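Local coordinates for p-47 protein (Clostridium botulinum E1 str. 'BoNT E Beluga', PDB 5WIX) that is of unknown function but has a TULIP-domain fold like that of bactericidal/permeability-increasing protein, a fold often associated with lipid binding, at residues E240-F243 / M244-L248; I268-S271 / D272-I276. All coordinates share one frame; numbering follows the deposited sequence.

Contact 1: E240-F243 / M244-L248; sequences EKLF and MENLL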
loop_
_atom_site.group_PDB
_atom_site.type_symbol
_atom_site.label_atom_id
_atom_site.label_comp_id
_atom_site.label_asym_id
_atom_site.label_seq_id
_atom_site.Cartn_x
_atom_site.Cartn_y
_atom_site.Cartn_z
ATOM N N GLU A 240 -0.694 0.976 -9.506
ATOM C CA GLU A 240 -0.049 0.356 -10.661
ATOM C C GLU A 240 1.267 1.052 -11.027
ATOM O O GLU A 240 2.286 0.384 -11.227
ATOM C CB GLU A 240 -0.975 0.348 -11.875
ATOM C CG GLU A 240 -0.220 0.258 -13.202
ATOM C CD GLU A 240 -1.102 -0.158 -14.368
ATOM O OE1 GLU A 240 -1.221 0.618 -15.337
ATOM O OE2 GLU A 240 -1.661 -1.272 -14.330
ATOM N N LYS A 241 1.247 2.381 -11.087
ATOM C CA LYS A 241 2.427 3.139 -11.491
ATOM C C LYS A 241 3.619 2.778 -10.617
ATOM O O LYS A 241 4.616 2.238 -11.112
ATOM C CB LYS A 241 2.169 4.652 -11.441
ATOM C CG LYS A 241 3.354 5.506 -11.912
ATOM C CD LYS A 241 3.000 7.003 -12.016
ATOM C CE LYS A 241 3.656 7.828 -10.900
ATOM N NZ LYS A 241 5.099 7.462 -10.653
ATOM N N LEU A 242 3.514 3.028 -9.316
ATOM C CA LEU A 242 4.628 2.746 -8.402
ATOM C C LEU A 242 5.172 1.330 -8.566
ATOM O O LEU A 242 6.382 1.082 -8.453
ATOM C CB LEU A 242 4.188 2.967 -6.961
ATOM C CG LEU A 242 3.866 4.424 -6.630
ATOM C CD1 LEU A 242 3.550 4.552 -5.159
ATOM C CD2 LEU A 242 5.028 5.331 -6.986
ATOM N N PHE A 243 4.265 0.406 -8.855
ATOM C CA PHE A 243 4.658 -0.970 -9.119
ATOM C C PHE A 243 5.519 -1.074 -10.374
ATOM O O PHE A 243 6.607 -1.661 -10.342
ATOM C CB PHE A 243 3.436 -1.850 -9.284
ATOM C CG PHE A 243 3.726 -3.166 -9.944
ATOM C CD1 PHE A 243 4.339 -4.195 -9.237
ATOM C CD2 PHE A 243 3.353 -3.388 -11.265
ATOM C CE1 PHE A 243 4.584 -5.426 -9.841
ATOM C CE2 PHE A 243 3.600 -4.620 -11.877
ATOM C CZ PHE A 243 4.214 -5.639 -11.166
ATOM N N MET A 244 5.012 -0.517 -11.476
ATOM C CA MET A 244 5.748 -0.493 -12.733
ATOM C C MET A 244 7.143 0.127 -12.554
ATOM O O MET A 244 8.160 -0.487 -12.901
ATOM C CB MET A 244 4.970 0.288 -13.798
ATOM C CG MET A 244 3.813 -0.467 -14.470
ATOM S SD MET A 244 4.153 -2.200 -14.844
ATOM C CE MET A 244 3.271 -2.379 -16.400
ATOM N N GLU A 245 7.170 1.335 -11.990
ATOM C CA GLU A 245 8.402 2.100 -11.845
ATOM C C GLU A 245 9.388 1.507 -10.843
ATOM O O GLU A 245 10.582 1.414 -11.123
ATOM C CB GLU A 245 8.080 3.534 -11.436
ATOM C CG GLU A 245 9.206 4.524 -11.646
ATOM C CD GLU A 245 8.819 5.929 -11.243
ATOM O OE1 GLU A 245 7.729 6.100 -10.652
ATOM O OE2 GLU A 245 9.603 6.862 -11.513
ATOM N N ASN A 246 8.905 1.097 -9.677
ATOM C CA ASN A 246 9.847 0.785 -8.609
ATOM C C ASN A 246 9.953 -0.695 -8.292
ATOM O O ASN A 246 10.827 -1.105 -7.518
ATOM C CB ASN A 246 9.480 1.582 -7.364
ATOM C CG ASN A 246 9.429 3.071 -7.644
ATOM O OD1 ASN A 246 8.383 3.606 -8.026
ATOM N ND2 ASN A 246 10.575 3.745 -7.493
ATOM N N LEU A 247 9.101 -1.504 -8.919
ATOM C CA LEU A 247 9.152 -2.939 -8.652
ATOM C C LEU A 247 9.523 -3.751 -9.883
ATOM O O LEU A 247 10.454 -4.567 -9.837
ATOM C CB LEU A 247 7.820 -3.420 -8.074
ATOM C CG LEU A 247 7.754 -3.107 -6.581
ATOM C CD1 LEU A 247 6.450 -3.586 -5.941
ATOM C CD2 LEU A 247 8.966 -3.759 -5.927
ATOM N N LEU A 248 8.807 -3.540 -10.980
ATOM C CA LEU A 248 9.102 -4.288 -12.193
ATOM C C LEU A 248 10.363 -3.768 -12.911
ATOM O O LEU A 248 11.374 -4.484 -13.013
ATOM C CB LEU A 248 7.911 -4.249 -13.145
ATOM C CG LEU A 248 8.087 -5.140 -14.370
ATOM C CD1 LEU A 248 8.108 -6.611 -13.957
ATOM C CD2 LEU A 248 7.001 -4.885 -15.386
#

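Contact 2: I268-S271 / D272-I276; sequences INTS and DTTGI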
loop_
_atom_site.group_PDB
_atom_site.type_symbol
_atom_site.label_atom_id
_atom_site.label_comp_id
_atom_site.label_asym_id
_atom_site.label_seq_id
_atom_site.Cartn_x
_atom_site.Cartn_y
_atom_site.Cartn_z
ATOM N N ILE A 268 5.750 5.902 -18.621
ATOM C CA ILE A 268 4.868 6.936 -19.156
ATOM C C ILE A 268 3.485 6.918 -18.484
ATOM O O ILE A 268 2.894 5.855 -18.274
ATOM C CB ILE A 268 4.712 6.754 -20.679
ATOM C CG1 ILE A 268 6.072 6.871 -21.353
ATOM C CG2 ILE A 268 3.794 7.795 -21.260
ATOM C CD1 ILE A 268 6.648 8.272 -21.277
ATOM N N ASN A 269 2.969 8.094 -18.145
ATOM C CA ASN A 269 1.685 8.176 -17.466
ATOM C C ASN A 269 0.494 8.014 -18.421
ATOM O O ASN A 269 0.510 8.529 -19.546
ATOM C CB ASN A 269 1.585 9.503 -16.704
ATOM C CG ASN A 269 2.440 9.521 -15.437
ATOM O OD1 ASN A 269 3.174 8.574 -15.151
ATOM N ND2 ASN A 269 2.339 10.605 -14.673
ATOM N N THR A 270 -0.522 7.276 -17.968
ATOM C CA THR A 270 -1.812 7.173 -18.666
ATOM C C THR A 270 -2.950 7.588 -17.717
ATOM O O THR A 270 -4.027 8.004 -18.148
ATOM C CB THR A 270 -2.068 5.742 -19.211
ATOM O OG1 THR A 270 -1.384 4.781 -18.398
ATOM C CG2 THR A 270 -1.577 5.615 -20.643
ATOM N N SER A 271 -2.685 7.435 -16.422
ATOM C CA SER A 271 -3.436 8.079 -15.353
ATOM C C SER A 271 -2.406 8.613 -14.356
ATOM O O SER A 271 -1.200 8.561 -14.614
ATOM C CB SER A 271 -4.404 7.098 -14.681
ATOM O OG SER A 271 -5.213 7.726 -13.693
ATOM N N ASP A 272 -2.856 9.119 -13.215
ATOM C CA ASP A 272 -1.916 9.489 -12.165
ATOM C C ASP A 272 -1.573 8.260 -11.344
ATOM O O ASP A 272 -0.786 8.344 -10.404
ATOM C CB ASP A 272 -2.477 10.586 -11.263
ATOM C CG ASP A 272 -2.848 11.834 -12.027
ATOM O OD1 ASP A 272 -1.921 12.506 -12.531
ATOM O OD2 ASP A 272 -4.060 12.144 -12.119
ATOM N N THR A 273 -2.167 7.118 -11.700
ATOM C CA THR A 273 -1.867 5.832 -11.045
ATOM C C THR A 273 -1.705 4.679 -12.049
ATOM O O THR A 273 -1.334 3.568 -11.679
ATOM C CB THR A 273 -2.963 5.450 -10.057
ATOM O OG1 THR A 273 -4.224 5.439 -10.740
ATOM C CG2 THR A 273 -3.016 6.448 -8.901
ATOM N N THR A 274 -1.999 4.952 -13.316
ATOM C CA THR A 274 -1.860 3.967 -14.385
ATOM C C THR A 274 -0.616 4.301 -15.206
ATOM O O THR A 274 -0.412 5.462 -15.563
ATOM C CB THR A 274 -3.111 3.963 -15.283
ATOM O OG1 THR A 274 -4.263 3.773 -14.462
ATOM C CG2 THR A 274 -3.069 2.859 -16.312
ATOM N N GLY A 275 0.213 3.301 -15.507
ATOM C CA GLY A 275 1.474 3.560 -16.183
ATOM C C GLY A 275 2.033 2.482 -17.104
ATOM O O GLY A 275 1.935 1.282 -16.815
ATOM N N ILE A 276 2.643 2.921 -18.209
ATOM C CA ILE A 276 3.277 2.028 -19.188
ATOM C C ILE A 276 4.814 2.156 -19.237
ATOM O O ILE A 276 5.364 3.255 -19.135
ATOM C CB ILE A 276 2.713 2.286 -20.601
ATOM C CG1 ILE A 276 1.269 1.812 -20.675
ATOM C CG2 ILE A 276 3.530 1.570 -21.669
ATOM C CD1 ILE A 276 0.720 1.769 -22.086
#

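Contact 1: E240-F243 / M244-L248
Phe243 and Met244 form a Met-aromatic pair on the first turns of helix 240-252, which widens into a pi-type turn at 244-248. The two side chains run at a slant to each other: Met244 SD comes within 3.9 Å of Phe243 CD2, an oblique approach with the sulfur 63° off the ring normal. Met244 brings its sulfur there by setting CG anti to its own carbonyl carbon (chi1 -79°) and then bending again at chi2. On the same side of the ring plane, but near CD1 instead of CD2, Leu247 CB lies 3.8 Å from Phe243 CD1, the two side chains being nearly at right angles. Phe426 from strand 426-432 meets the same ring with its plane only slightly turned, while Met244 also touches Leu306 and Leu312, so the pair is buried where the helix faces strands 293-307, 311-322 and 426-432. On a less buried side Lys241 and Glu245 run alongside, one turn apart; bends late in the lysine chain bring NZ to 3.0 Å from Glu245 OE1 in a salt bridge. Regular helical bonds run from Met244 N to Glu240 O and from Glu245 N to Lys241 O. At the widening, Phe243 O accepts two bonds: from Leu247 N at 2.9 Å, tilted from the carbonyl plane, and from Leu248 N at 3.0 Å, with an N-H...O angle of 162°.

Contact 2: I268-S271 / D272-I276
Thr270 and Ser271 both send their backbone N-H groups to one acceptor, Thr274 O. Thr270 N lies 3.0 Å from Thr274 O and sits above its carbonyl plane. Ser271 N, 3.1 Å from Thr274 O, approaches from the same face along a nearly straight N-H...O line (175°). The hydroxyl of Thr270 adds a weak bond from OG1 to Thr274 O, so a single carbonyl gathers both amides and a side-chain donor. The Thr270 side chain meets that of Thr274 at about a right angle, OG1 against CG2. Residues 270-274 make up the turn of the beta hairpin that joins strand 265-269 to strand 275-279, at one end of an antiparallel sheet. Beyond the turn, Ile268 and Ile276 form a hydrogen-bonded pair in which each supplies both donor and acceptor: Ile268 N reaches Ile276 O at 2.7 Å and Ile276 N reaches Ile268 O at 2.9 Å, the latter in the carbonyl plane. Ile268 O also receives a CA-H...O contact from Gly275 CA at 3.4 Å. Between that pair and the turn, Asn269 and Gly275 form a non-hydrogen-bonded pair, and Gly275 N instead turns out of the hairpin to the carboxylate OE1 of Glu240. Ser271 CB lies against Thr274 OG1, where chi1 of -54° sets that hydroxyl beside the Thr274 backbone N and anti to its carbonyl carbon.

Along the chain from its N-terminal side, strand 234-238 of the six-stranded antiparallel sheet leads straight into helix 240-252, whose opening turns form contact 1. The chain then passes to strand 265-269 and doubles back through contact 2, which closes the short hairpin loop before strand 275-279 pairs onward with strand 293-307. The two contacts are local and in series, neither enclosing nor crossing the other, with centres about 10 Å apart. They meet where the hairpin turn lies against the N-terminal end of the helix: Lys241 N probably bonds to Thr273 O at 2.9 Å. The helix start is thereby joined to the eight-stranded sheet containing the hairpin.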